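Local coordinates for putative lipoprotein YerB (Bacillus subtilis, PDB 2PSB) that is of unknown function but is probably a membrane-anchored lipoprotein that interacts with the helicase PcrA, at residues A[186-189]-A[194-197]. Numbering follows the deposited sequence.
Sequences VDYG and TNLV
Val186 and Val197 face each other as an antiparallel hydrogen-bonded pair, the regular end of the beta hairpin built from strands 183-187 and 196-202. Val186 N donates to Val197 O at 2.6 Å, and Val197 N returns a bond to Val186 O at 2.8 Å. Nearer the connecting loop the pattern changes: the backbone oxygen, Asn195 O, accepts Tyr188 N at 2.7 Å, almost head-on (C=O...N 161°), and, weakly, Gly189 N at 3.5 Å. One oxygen thus gathers two successive amides as the chain leaves the strand, and Asp187 CA-H adds a CH...O contact to it. A side chain on Gly189 would point at the partner segment and run into Thr194 CA and Asn195 N, so a residue without one fits this close approach.

The apolar contacts lie on the buried face that carries both valines, where Val186 CB stands 4.2 Å from Val197 CB; beta-branched valines suit the extended backbone. Tyr188 lies with its ring edge toward Val197, CD1 being 4.4 Å from Val197 CG2. With CG beside the backbone N (chi1 -77°), the ring runs back along the hairpin and carries its hydroxyl to Ile297 O and Asn296 OD1. Val186 and Tyr188 also touch Val298 of strand 293-298, and Val197 and Tyr188 touch Glu57 of strand 54-59.

On the other face, Asp187 and Leu196 form the non-hydrogen-bonded pair; Leu196 CD1 comes to 3.8 Å from Val186 O, and the charged Asp187 suits its exposed position.

Backbone bonds therefore set the register, while the valines and the amphipathic tyrosine fasten the buried face to neighbouring strands.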
ATOM      1  N   VAL A 186      -4.967  -1.887  15.102  1.00 44.59           N
ATOM      2  CA  VAL A 186      -5.327  -3.037  14.282  1.00 43.17           C
ATOM      3  C   VAL A 186      -4.453  -4.202  14.712  1.00 42.85           C
ATOM      4  O   VAL A 186      -3.226  -4.117  14.682  1.00 42.19           O
ATOM      5  CB  VAL A 186      -5.082  -2.758  12.776  1.00 42.89           C
ATOM      6  CG1 VAL A 186      -5.590  -3.921  11.930  1.00 42.27           C
ATOM      7  CG2 VAL A 186      -5.764  -1.454  12.373  1.00 40.72           C
ATOM      8  N   ASP A 187      -5.087  -5.287  15.132  1.00 42.63           N
ATOM      9  CA  ASP A 187      -4.339  -6.455  15.559  1.00 43.90           C
ATOM     10  C   ASP A 187      -4.444  -7.574  14.537  1.00 43.99           C
ATOM     11  O   ASP A 187      -5.528  -8.088  14.276  1.00 41.97           O
ATOM     12  CB  ASP A 187      -4.841  -6.944  16.917  1.00 45.74           C
ATOM     13  CG  ASP A 187      -4.271  -8.288  17.288  1.00 46.74           C
ATOM     14  OD1 ASP A 187      -3.030  -8.449  17.242  1.00 50.08           O
ATOM     15  OD2 ASP A 187      -5.064  -9.186  17.626  1.00 47.90           O
ATOM     16  N   TYR A 188      -3.306  -7.936  13.953  1.00 43.65           N
ATOM     17  CA  TYR A 188      -3.257  -9.005  12.963  1.00 43.98           C
ATOM     18  C   TYR A 188      -2.766 -10.293  13.601  1.00 44.79           C
ATOM     19  O   TYR A 188      -3.058 -11.376  13.111  1.00 46.47           O
ATOM     20  CB  TYR A 188      -2.313  -8.640  11.812  1.00 40.90           C
ATOM     21  CG  TYR A 188      -2.866  -7.656  10.812  1.00 36.46           C
ATOM     22  CD1 TYR A 188      -2.401  -6.341  10.761  1.00 34.03           C
ATOM     23  CD2 TYR A 188      -3.828  -8.051   9.886  1.00 33.31           C
ATOM     24  CE1 TYR A 188      -2.876  -5.448   9.793  1.00 32.09           C
ATOM     25  CE2 TYR A 188      -4.312  -7.172   8.925  1.00 29.44           C
ATOM     26  CZ  TYR A 188      -3.833  -5.879   8.876  1.00 30.33           C
ATOM     27  OH  TYR A 188      -4.288  -5.047   7.880  1.00 28.86           O
ATOM     28  N   GLY A 189      -2.014 -10.170  14.688  1.00 47.63           N
ATOM     29  CA  GLY A 189      -1.481 -11.341  15.363  1.00 50.95           C
ATOM     30  C   GLY A 189      -2.528 -12.324  15.851  1.00 53.29           C
ATOM     31  O   GLY A 189      -3.721 -12.028  15.850  1.00 52.79           O
ATOM     32  N   THR A 194       2.161 -11.978  17.524  1.00 57.65           N
ATOM     33  CA  THR A 194       1.538 -10.670  17.653  1.00 54.29           C
ATOM     34  C   THR A 194       1.961  -9.753  16.497  1.00 51.93           C
ATOM     35  O   THR A 194       3.093  -9.819  16.011  1.00 50.78           O
ATOM     36  CB  THR A 194       1.915 -10.021  19.011  1.00 54.34           C
ATOM     37  OG1 THR A 194       1.149  -8.825  19.209  1.00 55.09           O
ATOM     38  CG2 THR A 194       3.394  -9.687  19.051  1.00 53.63           C
ATOM     39  N   ASN A 195       1.026  -8.917  16.054  1.00 49.05           N
ATOM     40  CA  ASN A 195       1.253  -7.962  14.973  1.00 45.07           C
ATOM     41  C   ASN A 195       0.243  -6.842  15.216  1.00 41.75           C
ATOM     42  O   ASN A 195      -0.898  -6.906  14.760  1.00 41.40           O
ATOM     43  CB  ASN A 195       1.010  -8.636  13.615  1.00 46.77           C
ATOM     44  CG  ASN A 195       1.482  -7.789  12.437  1.00 49.42           C
ATOM     45  OD1 ASN A 195       1.415  -8.227  11.288  1.00 52.31           O
ATOM     46  ND2 ASN A 195       1.963  -6.581  12.717  1.00 46.79           N
ATOM     47  N   LEU A 196       0.679  -5.826  15.954  1.00 39.05           N
ATOM     48  CA  LEU A 196      -0.169  -4.691  16.317  1.00 36.75           C
ATOM     49  C   LEU A 196       0.205  -3.401  15.596  1.00 35.18           C
ATOM     50  O   LEU A 196       1.355  -2.972  15.630  1.00 33.29           O
ATOM     51  CB  LEU A 196      -0.096  -4.459  17.833  1.00 37.31           C
ATOM     52  CG  LEU A 196      -0.828  -3.252  18.430  1.00 36.40           C
ATOM     53  CD1 LEU A 196      -2.341  -3.444  18.313  1.00 34.85           C
ATOM     54  CD2 LEU A 196      -0.419  -3.084  19.891  1.00 37.88           C
ATOM     55  N   VAL A 197      -0.788  -2.796  14.947  1.00 34.33           N
ATOM     56  CA  VAL A 197      -0.618  -1.544  14.220  1.00 33.29           C
ATOM     57  C   VAL A 197      -1.495  -0.483  14.891  1.00 34.16           C
ATOM     58  O   VAL A 197      -2.636  -0.755  15.250  1.00 32.26           O
ATOM     59  CB  VAL A 197      -1.041  -1.703  12.727  1.00 30.37           C
ATOM     60  CG1 VAL A 197      -0.903  -0.377  12.000  1.00 27.96           C
ATOM     61  CG2 VAL A 197      -0.167  -2.752  12.050  1.00 30.45           C
TER